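Local coordinates for protein dihydropteroate synthase (Burkholderia cenocepacia, PDB 2Y5S) that probably catalyses the condensation of para-aminobenzoate with 6-hydroxymethyl-7,8-dihydropterin diphosphate to form 7,8-dihydropteroate, the immediate precursor of folate derivatives, at residues A9-Q12 with E17-F20; H147-P152 with P160-V165; V185-I190 with R224-L229. All blocks are in the same frame, centred on the assembly; numbering follows the deposited sequence.

Interaction 1 is the pairing of two antiparallel strands in a partly buried hairpin near the N-terminus; it is the only one of the three with hydrogen bonds between its segments. Interaction 3 is a buried contact between the loops that lead into strands 190-193 and 229-230, and relies on tyrosine and isoleucine packing. These two touch, since Q12 N probably donates to E188 O, and A9 packs on A225 and P227. Interaction 2 lies at the surface, its centre about 21 Å from that of interaction 3 and 28 Å from that of interaction 1. It holds together one long loop after a barrel strand through a histidine, a leucine and a tyrosine.

Interaction 1 of 3, residues A9-Q12 with E17-F20; sequences APLQ and ELTF
The ring of F20 overlaps the side chain of L11, with CE2 and CZ both 4.0 Å from L11 CB. This contact spans the paired strands of a beta hairpin, 11-13 and 16-18, and runs out past their open end to A9, P10, T19 and F20. The hairpin sits beside the loops entering barrel strands 190-193 and 229-230 and so packs at the N-terminal end of the (beta/alpha)8 barrel. L11 and L18 form an antiparallel hydrogen-bonded pair: L11 N donates to L18 O at 2.9 Å and nearly straight (166°), while L18 N returns a more bent bond of 2.8 Å to L11 O. Leucine suits both positions because the two side chains lie on the same, buried face, where their CB atoms come within 4.2 Å. Q12 and E17 form the next, non-hydrogen-bonded pair and occupy the other face, which is more open to solvent and accommodates polar chains. There Q12 OE1 lies 3.5 Å from the aliphatic CG of E17, with the amide and carboxylate planes inclined by 49°.

Just before the strand, P10 has no N-H to offer a partner strand, and its CB rests 3.5 Å from L18 O. The carbonyl of P10 is taken by R220, and the hydroxyl of T19 by E21. A phenylalanine is well placed at the next position, where a large apolar ring can cover the backbone at A9 and P10. The CG of F20 is anti to its carbonyl carbon (chi1 -62°), which swings the ring back across the hairpin towards that chain. P8 and A267 also touch this ring. The carbonyl oxygen of A9 is buried without a hydrogen-bond partner, and meets the ring at its edge and in its plane, 3.2 Å from F20 CD2.

Interaction 2 of 3, residues H147-P152 with P160-V165; sequences HMLGEP and PDYGDV. With EDO (1,2-ethanediol), chain V.
A tyrosine hydroxyl meets a histidine through carbon: Y162 OH lies at the edge of the H147 ring, in its plane, 3.3 Å from CE1. The two side chains come from opposite directions, and the polarised C-H of the imidazole probably makes this close approach mildly favourable. Each group has its conventional partner outside the two segments, for Y162 OH hydrogen-bonds to the carbonyl of G199 and H147 ND1 to K200. Those bonds fix the polar ends, while the rings themselves merely touch.

L149 packs against the same hydroxyl end of the phenol. Its chi1 of -147° departs from a staggered position, and the branch CD2 reaches 3.6 Å from Y162 CZ and 3.5 Å from D161 N. A branched apolar chain suits this spot, since it can cover the phenol and the adjoining backbone together while CD1 leans towards the bound ethanediol. Over the centre of the Y162 ring sits V165 CG2, a CH-pi contact from the first turn of helix 165-182.

Both segments belong to one long beta-alpha loop of the (beta/alpha)8 barrel, running from the C-terminal end of strand 142-146 to helix 165-182. D164 is the N-cap of that helix: its OD1 accepts from V166 N and also forms a salt bridge with R294 of the second subunit.

The ethanediol, probably from the crystallisation liquor, lies along the backbone beside L149. G150 N donates to its O2 at 3.0 Å (162°), and the same O2 makes a weak 3.1 Å bond to M148 O.

Interaction 3 of 3, residues V185-I190 with R224-L229; sequences VAAERI and RAYPIL
With CG anti to the carbonyl carbon (chi1 -75°) and the ring turned by chi2 of -81°, Y226 reaches back to I190, whose own chi1 of -59° sets CG2 anti to the backbone N and beside the phenol. The two side chains cross at a slant. I190 CB is 3.7 Å from Y226 CE1, and CG2 is 3.9 Å from both CD1 and CE1, so that one flank of the ring is packed by the beta-branched chain. Isoleucine is well chosen here: branching at CB puts bulk close to the backbone, exactly where the ring passes.

The same ring edge also faces main-chain oxygens. I190 O lies in the ring plane, 3.4 Å from CD1, and A187 O stands near that plane 3.5 Å from CE1. Aromatic C-H groups carry a slight positive charge, so such edge-on oxygens are probably comfortable neighbours. Both oxygens have stronger partners as well: A187 O accepts from I190 N at the end of the 3-10 turn 187-189, and I190 O accepts from R220. At the far end of the ring the small methyl of A187 fits beside the hydroxyl oxygen of Y226, its CB 3.8 Å from OH.

P227 CD comes 3.6 Å from I190 O, beside the tyrosine ring. The backbone of P227 bonds to V192, while A177 and R181 of helix 165-182 also touch Y226. L229, two residues further on, belongs to the 7,8-dihydropteroate pocket. Y226 thus packs together the loops entering strands 190-193 and 229-230, the two end strands of the parallel sheet, which lie side by side where the (beta/alpha)8 or TIM barrel of the pterin-binding enzymes closes.

Interaction 1 of 3, residues A9-Q12 with E17-F20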
# COMPACT_ATOMS: atom_id res chain seq x y z
N ALA B 9 -0.49 19.54 10.55
CA ALA B 9 -0.53 20.42 11.70
C ALA B 9 -0.94 19.62 12.95
O ALA B 9 -1.68 18.65 12.85
CB ALA B 9 -1.52 21.55 11.45
N PRO B 10 -0.46 20.04 14.13
CA PRO B 10 -0.77 19.31 15.36
C PRO B 10 -2.24 19.35 15.77
O PRO B 10 -3.00 20.25 15.38
CB PRO B 10 0.10 20.01 16.41
CG PRO B 10 0.28 21.39 15.89
CD PRO B 10 0.37 21.23 14.40
N LEU B 11 -2.62 18.36 16.58
CA LEU B 11 -3.97 18.24 17.08
C LEU B 11 -3.99 18.18 18.62
O LEU B 11 -3.46 17.25 19.22
CB LEU B 11 -4.62 16.98 16.50
CG LEU B 11 -6.11 16.83 16.80
CD1 LEU B 11 -6.91 17.99 16.19
CD2 LEU B 11 -6.65 15.44 16.30
N GLN B 12 -4.61 19.16 19.25
CA GLN B 12 -4.88 19.08 20.68
C GLN B 12 -5.99 18.03 20.87
O GLN B 12 -7.05 18.13 20.26
CB GLN B 12 -5.26 20.45 21.20
CG GLN B 12 -5.71 20.50 22.64
CD GLN B 12 -4.67 19.99 23.60
OE1 GLN B 12 -3.49 20.34 23.50
NE2 GLN B 12 -5.09 19.15 24.55
N GLU B 17 -1.36 15.81 23.26
CA GLU B 17 -1.00 16.75 22.21
C GLU B 17 -0.43 15.92 21.06
O GLU B 17 0.72 15.49 21.09
CB GLU B 17 0.03 17.76 22.73
CG GLU B 17 -0.45 18.59 23.94
CD GLU B 17 0.62 19.54 24.48
OE1 GLU B 17 1.60 19.06 25.08
OE2 GLU B 17 0.47 20.76 24.32
N LEU B 18 -1.25 15.66 20.05
CA LEU B 18 -0.78 14.84 18.93
C LEU B 18 0.03 15.67 17.92
O LEU B 18 -0.41 16.74 17.48
CB LEU B 18 -1.97 14.16 18.25
CG LEU B 18 -2.80 13.26 19.15
CD1 LEU B 18 -3.96 12.72 18.32
CD2 LEU B 18 -1.98 12.12 19.78
N THR B 19 1.21 15.17 17.56
CA THR B 19 1.99 15.72 16.46
C THR B 19 2.21 14.59 15.43
O THR B 19 2.10 13.38 15.75
CB THR B 19 3.32 16.37 16.93
OG1 THR B 19 4.12 15.42 17.63
CG2 THR B 19 3.07 17.59 17.86
N PHE B 20 2.48 14.98 14.19
CA PHE B 20 2.38 14.04 13.08
C PHE B 20 3.70 13.86 12.32
O PHE B 20 3.72 13.83 11.08
CB PHE B 20 1.21 14.45 12.17
CG PHE B 20 -0.13 14.42 12.87
CD1 PHE B 20 -0.71 13.19 13.24
CD2 PHE B 20 -0.80 15.58 13.19
CE1 PHE B 20 -1.91 13.15 13.90
CE2 PHE B 20 -2.02 15.55 13.88
CZ PHE B 20 -2.57 14.34 14.23

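Interaction 2 of 3, residues H147-P152 with P160-V165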
# COMPACT_ATOMS: atom_id res chain seq x y z
N HIS B 147 -17.36 15.46 6.66
CA HIS B 147 -18.33 15.82 5.64
C HIS B 147 -19.26 14.65 5.30
O HIS B 147 -18.80 13.56 4.94
CB HIS B 147 -17.63 16.28 4.35
CG HIS B 147 -18.57 16.57 3.23
ND1 HIS B 147 -19.05 15.59 2.38
CD2 HIS B 147 -19.14 17.73 2.82
CE1 HIS B 147 -19.88 16.13 1.52
NE2 HIS B 147 -19.94 17.43 1.75
N MET B 148 -20.55 14.90 5.41
CA MET B 148 -21.56 13.97 4.94
C MET B 148 -22.60 14.82 4.24
O MET B 148 -22.98 15.89 4.74
CB MET B 148 -22.17 13.16 6.10
CG MET B 148 -23.42 12.37 5.73
SD MET B 148 -24.10 11.34 7.06
CE MET B 148 -23.90 12.45 8.42
N LEU B 149 -23.05 14.38 3.08
CA LEU B 149 -24.12 15.08 2.39
C LEU B 149 -25.44 14.60 3.00
O LEU B 149 -25.72 13.41 3.00
CB LEU B 149 -24.07 14.81 0.88
CG LEU B 149 -24.50 15.94 -0.06
CD1 LEU B 149 -23.67 17.20 0.19
CD2 LEU B 149 -24.36 15.48 -1.49
N GLY B 150 -26.23 15.51 3.54
CA GLY B 150 -27.53 15.14 4.09
C GLY B 150 -28.13 16.24 4.93
O GLY B 150 -27.46 17.20 5.25
N GLU B 151 -29.42 16.12 5.26
CA GLU B 151 -30.06 17.07 6.16
C GLU B 151 -30.07 16.45 7.56
O GLU B 151 -30.64 15.37 7.76
CB GLU B 151 -31.48 17.41 5.69
CG GLU B 151 -32.00 18.76 6.21
CD GLU B 151 -31.01 19.90 6.03
OE1 GLU B 151 -29.92 19.69 5.45
OE2 GLU B 151 -31.31 21.02 6.48
N PRO B 152 -29.40 17.11 8.53
CA PRO B 152 -29.25 16.61 9.91
C PRO B 152 -30.52 16.13 10.61
O PRO B 152 -30.48 15.15 11.36
CB PRO B 152 -28.71 17.84 10.65
CG PRO B 152 -28.00 18.61 9.64
CD PRO B 152 -28.77 18.43 8.37
N PRO B 160 -25.63 11.86 -3.89
CA PRO B 160 -24.49 12.67 -4.28
C PRO B 160 -24.91 13.82 -5.18
O PRO B 160 -25.73 13.62 -6.08
CB PRO B 160 -23.61 11.70 -5.06
CG PRO B 160 -24.10 10.34 -4.70
CD PRO B 160 -25.54 10.49 -4.42
N ASP B 161 -24.37 15.01 -4.92
CA ASP B 161 -24.66 16.17 -5.75
C ASP B 161 -23.62 17.26 -5.48
O ASP B 161 -23.59 17.82 -4.38
CB ASP B 161 -26.06 16.69 -5.47
CG ASP B 161 -26.44 17.86 -6.35
OD1 ASP B 161 -26.13 17.82 -7.56
OD2 ASP B 161 -27.06 18.81 -5.84
N TYR B 162 -22.77 17.53 -6.48
CA TYR B 162 -21.61 18.42 -6.32
C TYR B 162 -21.31 19.18 -7.61
O TYR B 162 -21.68 18.75 -8.69
CB TYR B 162 -20.37 17.60 -5.95
CG TYR B 162 -20.53 16.78 -4.70
CD1 TYR B 162 -20.51 17.39 -3.44
CD2 TYR B 162 -20.75 15.41 -4.76
CE1 TYR B 162 -20.65 16.65 -2.28
CE2 TYR B 162 -20.91 14.66 -3.59
CZ TYR B 162 -20.86 15.29 -2.35
OH TYR B 162 -21.03 14.57 -1.20
N GLY B 163 -20.60 20.30 -7.48
CA GLY B 163 -19.95 20.95 -8.61
C GLY B 163 -18.61 20.26 -8.73
O GLY B 163 -18.49 19.27 -9.44
N ASP B 164 -17.61 20.76 -8.00
CA ASP B 164 -16.39 20.00 -7.76
C ASP B 164 -16.46 19.47 -6.33
O ASP B 164 -16.44 20.24 -5.37
CB ASP B 164 -15.14 20.85 -7.93
CG ASP B 164 -13.86 20.08 -7.64
OD1 ASP B 164 -13.91 18.86 -7.37
OD2 ASP B 164 -12.77 20.69 -7.68
N VAL B 165 -16.54 18.16 -6.19
CA VAL B 165 -16.72 17.54 -4.90
C VAL B 165 -15.60 17.94 -3.93
O VAL B 165 -15.85 18.10 -2.74
CB VAL B 165 -16.85 16.00 -5.00
CG1 VAL B 165 -15.56 15.37 -5.55
CG2 VAL B 165 -17.21 15.41 -3.64
C1 EDO V . -24.07 20.22 3.25
O1 EDO V . -23.76 20.33 1.85
C2 EDO V . -23.77 18.80 3.68
O2 EDO V . -24.98 18.16 4.09

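Interaction 3 of 3, residues V185-I190 with R224-L229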
# COMPACT_ATOMS: atom_id res chain seq x y z
N VAL B 185 -14.01 27.41 20.34
CA VAL B 185 -13.12 26.26 20.19
C VAL B 185 -11.81 26.70 19.54
O VAL B 185 -11.84 27.29 18.48
CB VAL B 185 -13.76 25.14 19.32
CG1 VAL B 185 -12.75 24.02 18.99
CG2 VAL B 185 -14.99 24.56 20.03
N ALA B 186 -10.67 26.44 20.19
CA ALA B 186 -9.36 26.70 19.58
C ALA B 186 -9.18 25.86 18.32
O ALA B 186 -9.52 24.67 18.29
CB ALA B 186 -8.22 26.43 20.57
N ALA B 187 -8.63 26.49 17.28
CA ALA B 187 -8.37 25.83 15.99
C ALA B 187 -7.53 24.57 16.10
O ALA B 187 -7.70 23.65 15.30
CB ALA B 187 -7.69 26.81 15.04
N GLU B 188 -6.62 24.54 17.06
CA GLU B 188 -5.73 23.38 17.23
C GLU B 188 -6.43 22.09 17.74
O GLU B 188 -5.87 21.01 17.64
CB GLU B 188 -4.52 23.73 18.12
CG GLU B 188 -4.85 24.51 19.36
CD GLU B 188 -4.65 26.04 19.19
OE1 GLU B 188 -5.46 26.70 18.50
OE2 GLU B 188 -3.68 26.57 19.76
N ARG B 189 -7.66 22.21 18.24
CA ARG B 189 -8.45 21.04 18.68
C ARG B 189 -9.20 20.37 17.53
O ARG B 189 -9.84 19.33 17.73
CB ARG B 189 -9.48 21.47 19.73
CG ARG B 189 -8.90 21.94 21.08
CD ARG B 189 -10.00 22.55 21.94
NE ARG B 189 -11.05 21.56 22.17
CZ ARG B 189 -12.29 21.81 22.57
NH1 ARG B 189 -12.72 23.05 22.81
NH2 ARG B 189 -13.13 20.79 22.71
N ILE B 190 -9.14 20.96 16.34
CA ILE B 190 -9.99 20.55 15.22
C ILE B 190 -9.20 19.81 14.15
O ILE B 190 -8.15 20.27 13.69
CB ILE B 190 -10.70 21.78 14.58
CG1 ILE B 190 -11.56 22.51 15.63
CG2 ILE B 190 -11.60 21.33 13.40
CD1 ILE B 190 -12.00 23.94 15.24
N ARG B 224 -1.74 26.99 8.25
CA ARG B 224 -1.61 25.55 8.09
C ARG B 224 -2.99 24.97 7.84
O ARG B 224 -3.99 25.38 8.46
CB ARG B 224 -1.04 24.89 9.35
CG ARG B 224 0.48 25.01 9.56
CD ARG B 224 1.07 23.61 9.87
NE ARG B 224 1.98 23.57 11.02
CZ ARG B 224 2.77 22.53 11.31
NH1 ARG B 224 2.78 21.45 10.54
NH2 ARG B 224 3.56 22.57 12.38
N ALA B 225 -3.05 23.98 6.97
CA ALA B 225 -4.27 23.22 6.77
C ALA B 225 -4.65 22.48 8.06
O ALA B 225 -3.79 21.99 8.79
CB ALA B 225 -4.08 22.24 5.61
N TYR B 226 -5.95 22.41 8.34
CA TYR B 226 -6.47 21.49 9.36
C TYR B 226 -5.96 20.06 9.06
O TYR B 226 -5.96 19.63 7.90
CB TYR B 226 -8.00 21.54 9.42
CG TYR B 226 -8.54 22.78 10.10
CD1 TYR B 226 -8.61 22.87 11.49
CD2 TYR B 226 -8.99 23.88 9.37
CE1 TYR B 226 -9.10 24.00 12.13
CE2 TYR B 226 -9.47 25.03 10.00
CZ TYR B 226 -9.52 25.09 11.37
OH TYR B 226 -9.99 26.22 12.01
N PRO B 227 -5.47 19.35 10.09
CA PRO B 227 -5.03 17.98 9.83
C PRO B 227 -6.20 17.09 9.47
O PRO B 227 -7.33 17.32 9.93
CB PRO B 227 -4.40 17.57 11.15
CG PRO B 227 -5.15 18.34 12.18
CD PRO B 227 -5.38 19.69 11.52
N ILE B 228 -5.93 16.07 8.64
CA ILE B 228 -6.96 15.24 8.01
C ILE B 228 -6.98 13.85 8.63
O ILE B 228 -5.92 13.20 8.77
CB ILE B 228 -6.69 15.07 6.52
CG1 ILE B 228 -6.72 16.42 5.81
CG2 ILE B 228 -7.69 14.07 5.85
CD1 ILE B 228 -6.18 16.38 4.36
N LEU B 229 -8.18 13.44 9.03
CA LEU B 229 -8.49 12.06 9.36
C LEU B 229 -9.21 11.45 8.16
O LEU B 229 -10.17 12.04 7.66
CB LEU B 229 -9.36 12.01 10.60
CG LEU B 229 -9.64 10.62 11.24
CD1 LEU B 229 -9.96 10.84 12.74
CD2 LEU B 229 -10.78 9.87 10.57